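Local coordinates for protein angel homolog 2 (Homo sapiens, PDB 6RW0) that removes 2',3'-cyclic phosphates as a member of the CCR4 deadenylase family and probably binds mRNA 3'-untranslated regions, at residues N154-R160 against M212-E216; A192-Y198 against V232-N238; K206-L210 against L245-I249; S289-V293 against N329-H333. All blocks are in the same frame, centred on the assembly; numbering follows the deposited sequence.

Interaction 1 (N154-R160 against M212-E216)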
loop_
_atom_site.group_PDB
_atom_site.type_symbol
_atom_site.label_atom_id
_atom_site.label_comp_id
_atom_site.label_asym_id
_atom_site.label_seq_id
_atom_site.Cartn_x
_atom_site.Cartn_y
_atom_site.Cartn_z
ATOM N N ASN A 154 -13.771 6.780 -4.245
ATOM C CA ASN A 154 -12.969 7.912 -4.703
ATOM C C ASN A 154 -11.707 7.391 -5.367
ATOM O O ASN A 154 -10.658 7.248 -4.720
ATOM C CB ASN A 154 -12.684 8.836 -3.528
ATOM C CG ASN A 154 -13.956 9.198 -2.772
ATOM O OD1 ASN A 154 -14.655 10.125 -3.149
ATOM N ND2 ASN A 154 -14.270 8.445 -1.725
ATOM N N PRO A 155 -11.771 7.091 -6.659
ATOM C CA PRO A 155 -10.575 6.627 -7.369
ATOM C C PRO A 155 -9.593 7.762 -7.588
ATOM O O PRO A 155 -9.962 8.933 -7.671
ATOM C CB PRO A 155 -11.137 6.126 -8.705
ATOM C CG PRO A 155 -12.356 7.029 -8.958
ATOM C CD PRO A 155 -12.945 7.207 -7.555
ATOM N N VAL A 156 -8.320 7.397 -7.746
ATOM C CA VAL A 156 -7.256 8.345 -8.049
ATOM C C VAL A 156 -6.461 7.790 -9.224
ATOM O O VAL A 156 -5.967 6.653 -9.161
ATOM C CB VAL A 156 -6.327 8.550 -6.842
ATOM C CG1 VAL A 156 -5.341 9.658 -7.110
ATOM C CG2 VAL A 156 -7.123 8.850 -5.573
ATOM N N GLU A 157 -6.336 8.572 -10.291
ATOM C CA GLU A 157 -5.462 8.238 -11.414
ATOM C C GLU A 157 -4.225 9.118 -11.339
ATOM O O GLU A 157 -4.339 10.354 -11.357
ATOM C CB GLU A 157 -6.166 8.463 -12.752
ATOM C CG GLU A 157 -7.284 7.476 -12.994
ATOM C CD GLU A 157 -8.011 7.658 -14.312
ATOM O OE1 GLU A 157 -7.784 8.668 -15.024
ATOM O OE2 GLU A 157 -8.828 6.766 -14.629
ATOM N N PHE A 158 -3.045 8.503 -11.258
ATOM C CA PHE A 158 -1.830 9.304 -11.211
ATOM C C PHE A 158 -1.379 9.760 -12.594
ATOM O O PHE A 158 -0.561 10.682 -12.688
ATOM C CB PHE A 158 -0.690 8.561 -10.502
ATOM C CG PHE A 158 -1.010 8.134 -9.078
ATOM C CD1 PHE A 158 -1.690 8.971 -8.201
ATOM C CD2 PHE A 158 -0.604 6.899 -8.617
ATOM C CE1 PHE A 158 -1.966 8.565 -6.899
ATOM C CE2 PHE A 158 -0.870 6.502 -7.334
ATOM C CZ PHE A 158 -1.567 7.332 -6.472
ATOM N N PHE A 159 -1.928 9.172 -13.632
ATOM C CA PHE A 159 -1.579 9.575 -15.008
ATOM C C PHE A 159 -2.288 10.896 -15.336
ATOM O O PHE A 159 -3.497 10.931 -15.257
ATOM C CB PHE A 159 -2.013 8.522 -16.025
ATOM C CG PHE A 159 -1.738 8.929 -17.444
ATOM C CD1 PHE A 159 -0.450 9.056 -17.893
ATOM C CD2 PHE A 159 -2.769 9.252 -18.296
ATOM C CE1 PHE A 159 -0.191 9.468 -19.184
ATOM C CE2 PHE A 159 -2.505 9.654 -19.592
ATOM C CZ PHE A 159 -1.216 9.777 -20.023
ATOM N N ARG A 160 -1.551 11.943 -15.679
ATOM C CA ARG A 160 -2.152 13.211 -16.127
ATOM C C ARG A 160 -1.636 13.475 -17.544
ATOM O O ARG A 160 -0.498 13.790 -17.679
ATOM C CB ARG A 160 -1.780 14.349 -15.180
ATOM C CG ARG A 160 -2.561 14.348 -13.879
ATOM C CD ARG A 160 -3.976 14.839 -14.058
ATOM N NE ARG A 160 -4.023 16.225 -14.482
ATOM C CZ ARG A 160 -4.208 17.263 -13.676
ATOM N NH1 ARG A 160 -4.441 17.075 -12.393
ATOM N NH2 ARG A 160 -4.108 18.489 -14.143
ATOM N N MET A 212 -0.683 13.043 -4.539
ATOM C CA MET A 212 -2.023 12.942 -5.107
ATOM C C MET A 212 -2.920 12.064 -4.243
ATOM O O MET A 212 -4.089 12.397 -4.023
ATOM C CB MET A 212 -1.930 12.413 -6.536
ATOM C CG MET A 212 -1.306 13.415 -7.485
ATOM S SD MET A 212 -0.797 12.719 -9.073
ATOM C CE MET A 212 -2.290 12.737 -9.896
ATOM N N LEU A 213 -2.400 10.942 -3.745
ATOM C CA LEU A 213 -3.189 10.116 -2.831
ATOM C C LEU A 213 -3.499 10.874 -1.544
ATOM O O LEU A 213 -4.639 10.872 -1.060
ATOM C CB LEU A 213 -2.448 8.823 -2.503
ATOM C CG LEU A 213 -3.255 7.820 -1.677
ATOM C CD1 LEU A 213 -4.417 7.272 -2.489
ATOM C CD2 LEU A 213 -2.351 6.709 -1.192
ATOM N N LEU A 214 -2.489 11.530 -0.968
ATOM C CA LEU A 214 -2.703 12.279 0.268
ATOM C C LEU A 214 -3.720 13.398 0.077
ATOM O O LEU A 214 -4.534 13.664 0.975
ATOM C CB LEU A 214 -1.381 12.832 0.798
ATOM C CG LEU A 214 -0.369 11.795 1.274
ATOM C CD1 LEU A 214 0.930 12.489 1.660
ATOM C CD2 LEU A 214 -0.882 10.949 2.438
ATOM N N ALA A 215 -3.701 14.074 -1.076
ATOM C CA ALA A 215 -4.695 15.114 -1.331
ATOM C C ALA A 215 -6.100 14.530 -1.399
ATOM O O ALA A 215 -7.046 15.118 -0.877
ATOM C CB ALA A 215 -4.362 15.859 -2.621
ATOM N N GLU A 216 -6.264 13.368 -2.038
ATOM C CA GLU A 216 -7.588 12.758 -2.067
ATOM C C GLU A 216 -8.045 12.408 -0.655
ATOM O O GLU A 216 -9.198 12.660 -0.284
ATOM C CB GLU A 216 -7.592 11.522 -2.966
ATOM C CG GLU A 216 -8.981 10.962 -3.183
ATOM C CD GLU A 216 -9.812 11.784 -4.136
ATOM O OE1 GLU A 216 -9.250 12.592 -4.911
ATOM O OE2 GLU A 216 -11.042 11.618 -4.120
HETATM O O HOH W 1 -8.805 11.482 -7.600
#
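The second segment, 212-216, is just over one turn of helix 203-220, and it lies nearly antiparallel (158°) over the end of strand 148-157, the short axes 9.2 Å apart. Met212 comes first and is the most deeply engaged residue. Met212 CE reaches the backbone where the strand ends, 3.5 Å from Glu157 O and 3.7 Å from Phe158 CA, with Arg160 CG 4.3 Å away. Met212 CB lies 3.8 Å from Phe158 CD1, and SD sits 5.2 Å from the centroid of the Phe158 ring, an oblique Met-aromatic contact. Leu213 follows with looser packing: CB is 4.3 Å from Phe158 CZ, and CD1 is 4.4 Å from Val156 CG2. One turn beyond Met212, Glu216 N closes the helical hydrogen bond to Met212 O (3.1 Å), and the side chain turns to the strand. Glu216 CG packs 3.7 Å from Val156 CG2, and OE2 stands 3.3 Å from Asn154 CB. A water donates to Pro155 O (2.8 Å) and Glu216 OE1 (2.9 Å); Tyr294 OH also hydrogen-bonds to OE1. This is helix-on-sheet packing of the endonuclease/exonuclease/phosphatase fold. Its chemistry is graded: sulfur, aromatic and aliphatic groups join directly around Met212 and Val156, whereas the polar link at the Glu216 carboxylate, to Pro155 O, runs through a water.

Interaction 2 (A192-Y198 against V232-N238)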
loop_
_atom_site.group_PDB
_atom_site.type_symbol
_atom_site.label_atom_id
_atom_site.label_comp_id
_atom_site.label_asym_id
_atom_site.label_seq_id
_atom_site.Cartn_x
_atom_site.Cartn_y
_atom_site.Cartn_z
ATOM N N ALA A 192 -7.630 3.943 2.399
ATOM C CA ALA A 192 -6.929 4.260 1.170
ATOM C C ALA A 192 -5.999 3.116 0.807
ATOM O O ALA A 192 -5.496 2.404 1.681
ATOM C CB ALA A 192 -6.133 5.546 1.321
ATOM N N ASN A 193 -5.792 2.935 -0.499
ATOM C CA ASN A 193 -4.954 1.871 -1.034
ATOM C C ASN A 193 -4.277 2.384 -2.294
ATOM O O ASN A 193 -4.890 3.105 -3.087
ATOM C CB ASN A 193 -5.858 0.665 -1.327
ATOM C CG ASN A 193 -5.102 -0.561 -1.820
ATOM O OD1 ASN A 193 -3.896 -0.684 -1.650
ATOM N ND2 ASN A 193 -5.838 -1.498 -2.407
ATOM N N THR A 194 -3.008 2.020 -2.473
ATOM C CA THR A 194 -2.301 2.398 -3.685
ATOM C C THR A 194 -1.190 1.407 -3.970
ATOM O O THR A 194 -0.824 0.580 -3.130
ATOM C CB THR A 194 -1.752 3.831 -3.587
ATOM O OG1 THR A 194 -1.330 4.288 -4.878
ATOM C CG2 THR A 194 -0.539 3.921 -2.659
ATOM N N HIS A 195 -0.640 1.535 -5.174
ATOM C CA HIS A 195 0.552 0.809 -5.608
ATOM C C HIS A 195 1.353 1.845 -6.395
ATOM O O HIS A 195 0.987 2.196 -7.522
ATOM C CB HIS A 195 0.170 -0.405 -6.439
ATOM C CG HIS A 195 1.316 -1.311 -6.747
ATOM N ND1 HIS A 195 1.163 -2.472 -7.472
ATOM C CD2 HIS A 195 2.629 -1.226 -6.437
ATOM C CE1 HIS A 195 2.340 -3.061 -7.603
ATOM N NE2 HIS A 195 3.245 -2.337 -6.969
ATOM N N LEU A 196 2.406 2.377 -5.779
ATOM C CA LEU A 196 3.192 3.428 -6.411
ATOM C C LEU A 196 4.146 2.859 -7.459
ATOM O O LEU A 196 4.500 1.675 -7.447
ATOM C CB LEU A 196 4.010 4.207 -5.376
ATOM C CG LEU A 196 3.233 4.924 -4.269
ATOM C CD1 LEU A 196 4.184 5.792 -3.449
ATOM C CD2 LEU A 196 2.090 5.760 -4.838
ATOM N N LEU A 197 4.562 3.730 -8.377
ATOM C CA LEU A 197 5.530 3.398 -9.416
ATOM C C LEU A 197 6.719 2.619 -8.868
ATOM O O LEU A 197 7.328 3.015 -7.874
ATOM C CB LEU A 197 6.045 4.715 -10.006
ATOM C CG LEU A 197 7.099 4.594 -11.095
ATOM C CD1 LEU A 197 6.491 3.875 -12.288
ATOM C CD2 LEU A 197 7.609 5.948 -11.491
ATOM N N TYR A 198 7.118 1.546 -9.548
ATOM C CA TYR A 198 8.278 0.756 -9.109
ATOM C C TYR A 198 9.591 1.492 -9.419
ATOM O O TYR A 198 10.361 1.575 -8.498
ATOM C CB TYR A 198 8.293 -0.612 -9.795
ATOM C CG TYR A 198 9.624 -1.295 -9.648
ATOM C CD1 TYR A 198 10.032 -1.775 -8.427
ATOM C CD2 TYR A 198 10.511 -1.366 -10.697
ATOM C CE1 TYR A 198 11.279 -2.336 -8.253
ATOM C CE2 TYR A 198 11.760 -1.925 -10.541
ATOM C CZ TYR A 198 12.144 -2.416 -9.317
ATOM O OH TYR A 198 13.386 -2.952 -9.168
ATOM N N VAL A 232 -6.954 4.718 7.532
ATOM C CA VAL A 232 -6.062 3.584 7.335
ATOM C C VAL A 232 -5.601 3.652 5.888
ATOM O O VAL A 232 -6.433 3.638 4.973
ATOM C CB VAL A 232 -6.750 2.244 7.637
ATOM C CG1 VAL A 232 -5.747 1.114 7.445
ATOM C CG2 VAL A 232 -7.289 2.226 9.048
ATOM N N MET A 233 -4.288 3.773 5.684
ATOM C CA MET A 233 -3.690 3.925 4.360
ATOM C C MET A 233 -2.750 2.750 4.127
ATOM O O MET A 233 -1.711 2.639 4.790
ATOM C CB MET A 233 -2.959 5.260 4.218
ATOM C CG MET A 233 -2.288 5.433 2.861
ATOM S SD MET A 233 -1.499 7.036 2.619
ATOM C CE MET A 233 -0.030 6.874 3.632
ATOM N N CYS A 234 -3.136 1.874 3.205
ATOM C CA CYS A 234 -2.403 0.660 2.896
ATOM C C CYS A 234 -1.762 0.750 1.525
ATOM O O CYS A 234 -2.190 1.517 0.659
ATOM C CB CYS A 234 -3.351 -0.536 2.831
ATOM S SG CYS A 234 -4.215 -0.896 4.356
ATOM N N GLY A 235 -0.776 -0.092 1.303
ATOM C CA GLY A 235 -0.382 -0.340 -0.070
ATOM C C GLY A 235 1.057 -0.778 -0.210
ATOM O O GLY A 235 1.791 -0.979 0.758
ATOM N N ASP A 236 1.439 -0.911 -1.480
ATOM C CA ASP A 236 2.805 -1.178 -1.912
ATOM C C ASP A 236 3.355 0.161 -2.379
ATOM O O ASP A 236 2.964 0.682 -3.432
ATOM C CB ASP A 236 2.803 -2.231 -3.012
ATOM C CG ASP A 236 4.192 -2.558 -3.514
ATOM O OD1 ASP A 236 5.125 -1.765 -3.279
ATOM O OD2 ASP A 236 4.356 -3.613 -4.179
ATOM N N PHE A 237 4.226 0.746 -1.561
ATOM C CA PHE A 237 4.792 2.070 -1.811
ATOM C C PHE A 237 6.122 2.004 -2.544
ATOM O O PHE A 237 6.677 3.051 -2.891
ATOM C CB PHE A 237 4.914 2.863 -0.492
ATOM C CG PHE A 237 3.574 3.247 0.091
ATOM C CD1 PHE A 237 2.788 2.308 0.743
ATOM C CD2 PHE A 237 3.090 4.537 -0.049
ATOM C CE1 PHE A 237 1.551 2.639 1.237
ATOM C CE2 PHE A 237 1.851 4.879 0.464
ATOM C CZ PHE A 237 1.079 3.928 1.100
ATOM N N ASN A 238 6.632 0.798 -2.801
ATOM C CA ASN A 238 7.906 0.612 -3.496
ATOM C C ASN A 238 8.987 1.498 -2.889
ATOM O O ASN A 238 9.852 2.037 -3.582
ATOM C CB ASN A 238 7.750 0.812 -4.996
ATOM C CG ASN A 238 7.348 -0.469 -5.704
ATOM O OD1 ASN A 238 7.933 -1.527 -5.475
ATOM N ND2 ASN A 238 6.340 -0.388 -6.547
HETATM O O HOH W 2 5.808 -2.773 -8.220
#
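Segments 192-195 and 232-236, of strands 189-195 and 231-236, run parallel (17°, short axes 4.6 Å apart). Backbone hydrogen bonds from Ala192 N to Val232 O and Leu196 N to Asp236 O (both 2.9 Å) bracket longer ones, Thr194 N to Cys234 O (3.3 Å) and Asp236 N to Thr194 O (3.2 Å). Asn193, His195, Cys234 and Asp236 occupy one face, Ala192, Thr194 and Met233 the other. His195 (chi1 t) brings NE2 to 3.3 Å from Asp236 OD2, at an angle too poor for a hydrogen bond; OD2 hydrogen-bonds to Asn58, and a water joins His195 NE2 (2.9 Å) to Asn238 ND2 (3.0 Å). Asp236, also t, lets OD1 accept from Asn238 N two residues on (3.0 Å), an Asx turn. Asn238, m, sends ND2 to Leu196 O (2.9 Å). Phe237, m, presents a ring face to Thr194 CG2. At Gly235 a CB would clash with Thr194 O. The His195 side chain lies about 5 Å from a bound magnesium ion, so these strand ends border the metal site. Helix 203-220 makes the beta-alpha-beta crossover between these strands, its Leu213 covering Thr194 and Ile217 Ala192; strand 100-107 packs on Asn193, His195 and Cys234, strand 359-369 on Met233.

Interaction 3 (K206-L210 against L245-I249); sequences KLTQL and LYSFI
This is a buried helix-helix contact, entirely apolar across the interface, between the N-terminal part of helix 203-220 and the short helix 244-251 that follows the next strand. Both segments are regular alpha helix, with phi between -71° and -57° and psi between -50° and -35°; Leu210 N hydrogen-bonds to Lys206 O (2.9 Å) and Ile249 N to Leu245 O (3.2 Å). The short axes run almost parallel, crossing at -23° with a closest approach of 11.4 Å, and the nearest CA pair is Leu207 to Leu245 at 6.8 Å. Large side chains fill the wide spacing. Leu210 (chi1 t, chi2 p) points across, and its CD2 meets Leu245 CG at 3.9 Å, Phe248 CD2 at 3.7 Å, approaching the ring edge, and Ile249 CG1 at 3.8 Å. In this endonuclease/exonuclease/phosphatase fold, helix 203-220 is the crossover of a beta-alpha-beta unit, and helix 244-251 packs beside it. Leu245 (chi1 t, chi2 147°, between wells) places CD1 4.1 Å from Leu207 CD2 and 4.0 Å from Lys206 CB. Leu207 (m,t) starts sideways but brings CD2 to Leu245; Ile249 (m,t) likewise brings CG1 to Leu210. Lys206 starts toward the partner helix but leads its amine away, where NZ hydrogen-bonds to Gln267 OE1 and the carbonyl oxygens of Leu197 and Tyr198.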
loop_
_atom_site.group_PDB
_atom_site.type_symbol
_atom_site.label_atom_id
_atom_site.label_comp_id
_atom_site.label_asym_id
_atom_site.label_seq_id
_atom_site.Cartn_x
_atom_site.Cartn_y
_atom_site.Cartn_z
ATOM N N LYS A 206 7.294 9.246 -7.801
ATOM C CA LYS A 206 6.776 8.596 -6.601
ATOM C C LYS A 206 6.205 9.603 -5.608
ATOM O O LYS A 206 5.120 9.389 -5.052
ATOM C CB LYS A 206 7.870 7.802 -5.899
ATOM C CG LYS A 206 8.141 6.431 -6.405
ATOM C CD LYS A 206 8.799 5.671 -5.249
ATOM C CE LYS A 206 8.788 4.182 -5.481
ATOM N NZ LYS A 206 9.725 3.755 -6.517
ATOM N N LEU A 207 6.969 10.663 -5.294
ATOM C CA LEU A 207 6.496 11.649 -4.321
ATOM C C LEU A 207 5.257 12.370 -4.825
ATOM O O LEU A 207 4.364 12.700 -4.035
ATOM C CB LEU A 207 7.588 12.669 -3.993
ATOM C CG LEU A 207 8.621 12.144 -3.002
ATOM C CD1 LEU A 207 9.802 13.088 -2.946
ATOM C CD2 LEU A 207 8.030 11.945 -1.620
ATOM N N THR A 208 5.169 12.612 -6.133
ATOM C CA THR A 208 4.001 13.298 -6.668
ATOM C C THR A 208 2.776 12.390 -6.626
ATOM O O THR A 208 1.678 12.843 -6.291
ATOM C CB THR A 208 4.286 13.795 -8.085
ATOM O OG1 THR A 208 5.464 14.621 -8.088
ATOM C CG2 THR A 208 3.149 14.647 -8.623
ATOM N N GLN A 209 2.946 11.107 -6.962
ATOM C CA GLN A 209 1.859 10.142 -6.811
ATOM C C GLN A 209 1.386 10.079 -5.367
ATOM O O GLN A 209 0.184 10.120 -5.085
ATOM C CB GLN A 209 2.313 8.765 -7.298
ATOM C CG GLN A 209 2.585 8.708 -8.792
ATOM C CD GLN A 209 2.893 7.308 -9.298
ATOM O OE1 GLN A 209 3.239 6.414 -8.528
ATOM N NE2 GLN A 209 2.778 7.119 -10.611
ATOM N N LEU A 210 2.323 9.985 -4.427
ATOM C CA LEU A 210 1.941 9.992 -3.020
ATOM C C LEU A 210 1.169 11.259 -2.659
ATOM O O LEU A 210 0.144 11.194 -1.964
ATOM C CB LEU A 210 3.187 9.845 -2.151
ATOM C CG LEU A 210 2.954 9.934 -0.647
ATOM C CD1 LEU A 210 2.080 8.783 -0.176
ATOM C CD2 LEU A 210 4.266 9.951 0.104
ATOM N N LEU A 245 10.852 9.037 1.417
ATOM C CA LEU A 245 9.409 8.937 1.224
ATOM C C LEU A 245 8.720 8.374 2.468
ATOM O O LEU A 245 7.689 8.900 2.907
ATOM C CB LEU A 245 9.135 8.107 -0.024
ATOM C CG LEU A 245 7.665 8.026 -0.421
ATOM C CD1 LEU A 245 7.489 7.940 -1.937
ATOM C CD2 LEU A 245 6.938 6.847 0.248
ATOM N N TYR A 246 9.287 7.328 3.067
ATOM C CA TYR A 246 8.730 6.777 4.298
ATOM C C TYR A 246 8.729 7.821 5.406
ATOM O O TYR A 246 7.731 7.983 6.121
ATOM C CB TYR A 246 9.557 5.571 4.736
ATOM C CG TYR A 246 9.088 4.979 6.044
ATOM C CD1 TYR A 246 8.098 4.006 6.072
ATOM C CD2 TYR A 246 9.612 5.416 7.249
ATOM C CE1 TYR A 246 7.660 3.473 7.272
ATOM C CE2 TYR A 246 9.181 4.885 8.458
ATOM C CZ TYR A 246 8.196 3.916 8.453
ATOM O OH TYR A 246 7.745 3.378 9.638
ATOM N N SER A 247 9.850 8.524 5.573
ATOM C CA SER A 247 9.949 9.517 6.636
ATOM C C SER A 247 8.922 10.621 6.452
ATOM O O SER A 247 8.357 11.124 7.431
ATOM C CB SER A 247 11.360 10.094 6.659
ATOM O OG SER A 247 12.309 9.074 6.918
ATOM N N PHE A 248 8.673 11.023 5.203
ATOM C CA PHE A 248 7.647 12.026 4.938
ATOM C C PHE A 248 6.287 11.557 5.447
ATOM O O PHE A 248 5.563 12.311 6.110
ATOM C CB PHE A 248 7.607 12.350 3.439
ATOM C CG PHE A 248 6.448 13.229 3.051
ATOM C CD1 PHE A 248 6.250 14.435 3.689
ATOM C CD2 PHE A 248 5.558 12.846 2.067
ATOM C CE1 PHE A 248 5.180 15.246 3.373
ATOM C CE2 PHE A 248 4.482 13.669 1.736
ATOM C CZ PHE A 248 4.301 14.860 2.389
ATOM N N ILE A 249 5.915 10.311 5.149
ATOM C CA ILE A 249 4.627 9.807 5.619
ATOM C C ILE A 249 4.567 9.862 7.139
ATOM O O ILE A 249 3.589 10.338 7.724
ATOM C CB ILE A 249 4.373 8.384 5.093
ATOM C CG1 ILE A 249 4.268 8.409 3.569
ATOM C CG2 ILE A 249 3.090 7.799 5.704
ATOM C CD1 ILE A 249 4.197 7.041 2.915
#

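Interaction 4 (S289-V293 against N329-H333)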
loop_
_atom_site.group_PDB
_atom_site.type_symbol
_atom_site.label_atom_id
_atom_site.label_comp_id
_atom_site.label_asym_id
_atom_site.label_seq_id
_atom_site.Cartn_x
_atom_site.Cartn_y
_atom_site.Cartn_z
ATOM N N SER A 289 -1.031 21.647 -3.308
ATOM C CA SER A 289 -0.086 22.530 -2.597
ATOM C C SER A 289 1.078 21.717 -2.042
ATOM O O SER A 289 0.992 20.516 -1.970
ATOM C CB SER A 289 -0.787 23.251 -1.483
ATOM O OG SER A 289 -0.976 22.395 -0.382
ATOM N N GLN A 290 2.062 22.397 -1.467
ATOM C CA GLN A 290 3.211 21.755 -0.778
ATOM C C GLN A 290 2.771 21.087 0.538
ATOM O O GLN A 290 3.601 20.469 1.126
ATOM C CB GLN A 290 4.337 22.749 -0.514
ATOM C CG GLN A 290 4.936 23.317 -1.779
ATOM C CD GLN A 290 5.606 22.245 -2.588
ATOM O OE1 GLN A 290 4.974 21.640 -3.424
ATOM N NE2 GLN A 290 6.883 21.998 -2.337
ATOM N N ASN A 291 1.569 21.341 1.054
ATOM C CA ASN A 291 0.988 20.622 2.201
ATOM C C ASN A 291 0.165 19.415 1.708
ATOM O O ASN A 291 -0.550 18.882 2.519
ATOM C CB ASN A 291 0.166 21.563 3.072
ATOM C CG ASN A 291 1.003 22.652 3.696
ATOM O OD1 ASN A 291 2.196 22.521 3.836
ATOM N ND2 ASN A 291 0.362 23.733 4.073
ATOM N N CYS A 292 0.216 19.072 0.414
ATOM C CA CYS A 292 -0.454 17.888 -0.133
ATOM C C CYS A 292 -1.972 17.969 0.008
ATOM O O CYS A 292 -2.642 16.970 0.293
ATOM C CB CYS A 292 0.102 16.584 0.446
ATOM S SG CYS A 292 1.833 16.320 0.021
ATOM N N VAL A 293 -2.522 19.164 -0.188
ATOM C CA VAL A 293 -3.968 19.339 -0.264
ATOM C C VAL A 293 -4.332 19.935 -1.615
ATOM O O VAL A 293 -3.552 20.662 -2.231
ATOM C CB VAL A 293 -4.543 20.198 0.879
ATOM C CG1 VAL A 293 -4.202 19.567 2.211
ATOM C CG2 VAL A 293 -4.041 21.618 0.806
ATOM N N ASN A 329 10.409 22.148 1.016
ATOM C CA ASN A 329 9.797 21.356 2.069
ATOM C C ASN A 329 8.414 20.910 1.637
ATOM O O ASN A 329 7.644 21.697 1.079
ATOM C CB ASN A 329 9.696 22.152 3.362
ATOM C CG ASN A 329 11.046 22.497 3.915
ATOM O OD1 ASN A 329 11.685 21.674 4.565
ATOM N ND2 ASN A 329 11.508 23.708 3.636
ATOM N N LEU A 330 8.131 19.638 1.867
ATOM C CA LEU A 330 6.802 19.085 1.715
ATOM C C LEU A 330 6.236 18.844 3.104
ATOM O O LEU A 330 6.971 18.518 4.040
ATOM C CB LEU A 330 6.847 17.734 1.019
ATOM C CG LEU A 330 6.955 17.630 -0.496
ATOM C CD1 LEU A 330 6.654 16.156 -0.825
ATOM C CD2 LEU A 330 6.017 18.583 -1.173
ATOM N N GLN A 331 4.923 19.001 3.236
ATOM C CA GLN A 331 4.238 18.710 4.484
ATOM C C GLN A 331 2.937 17.986 4.164
ATOM O O GLN A 331 2.434 18.052 3.042
ATOM C CB GLN A 331 3.932 19.998 5.265
ATOM C CG GLN A 331 5.167 20.784 5.727
ATOM C CD GLN A 331 5.757 21.742 4.677
ATOM O OE1 GLN A 331 6.948 22.051 4.720
ATOM N NE2 GLN A 331 4.925 22.235 3.764
ATOM N N HIS A 332 2.402 17.273 5.157
ATOM C CA HIS A 332 1.009 16.844 5.142
ATOM C C HIS A 332 0.457 17.082 6.542
ATOM O O HIS A 332 1.212 17.313 7.495
ATOM C CB HIS A 332 0.797 15.410 4.637
ATOM C CG HIS A 332 1.298 14.354 5.561
ATOM N ND1 HIS A 332 0.764 14.139 6.814
ATOM C CD2 HIS A 332 2.272 13.429 5.403
ATOM C CE1 HIS A 332 1.401 13.136 7.394
ATOM N NE2 HIS A 332 2.324 12.693 6.560
ATOM N N HIS A 333 -0.873 17.038 6.667
ATOM C CA HIS A 333 -1.537 17.414 7.907
ATOM C C HIS A 333 -2.039 16.228 8.719
ATOM O O HIS A 333 -2.823 16.425 9.659
ATOM C CB HIS A 333 -2.716 18.342 7.612
ATOM C CG HIS A 333 -2.320 19.640 6.990
ATOM N ND1 HIS A 333 -1.326 20.435 7.510
ATOM C CD2 HIS A 333 -2.794 20.288 5.899
ATOM C CE1 HIS A 333 -1.207 21.526 6.771
ATOM N NE2 HIS A 333 -2.083 21.457 5.787
HETATM O O HOH W 3 -2.345 17.208 4.152
#
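Asn291 lies alongside both Gln331 and His333: its OD1 accepts from Gln331 NE2 (2.7 Å), and its CB is 3.5 Å from His333 NE2. It sits in a type I beta turn, Ser289 to Cys292, closed by Cys292 N to Ser289 O (2.9 Å) and reinforced by an ST turn in which Ser289 OG accepts from Asn291 N (3.1 Å). The turn abuts strand 329-331, which pairs with strand 253-255. Backbone contact is brief: Gln331 N donates to Gln290 O (2.9 Å), and Asn291 CA approaches Gln331 O at 3.1 Å as a CA-H...O contact. The Cys292 side chain faces inward, against Phe248 of helix 244-251 and Leu214 of helix 203-220. His332 NE2 hydrogen-bonds to Ile249 O of helix 244-251. At the exposed end Val293 CG1 is 4.0 Å from His333 CD2, and one water donates to Asn291 O (2.9 Å) while accepting from His333 N (2.9 Å).

How the interactions relate
Interaction 2 lies nearest the chain's centre and is held by backbone hydrogen bonds, whereas interaction 3, also buried, relies on aliphatic and aromatic packing. Interactions 1 and 4 are only partly buried: interaction 1 is sulfur-aromatic and aliphatic packing, interaction 4 combines one backbone and one side-chain hydrogen bond, and waters bridge in both, as one also does at the strand ends of interaction 2. Helix 203-220 supplies a segment to interactions 1 and 3 and connects the two strands of interaction 2, where Leu213 packs on Thr194 and Met233. Interaction 4 leans on the same helix through Cys292 against Leu214, and joins interaction 3 through His332. Interactions 2 and 4 do not touch, their nearest atoms being about 7 Å apart.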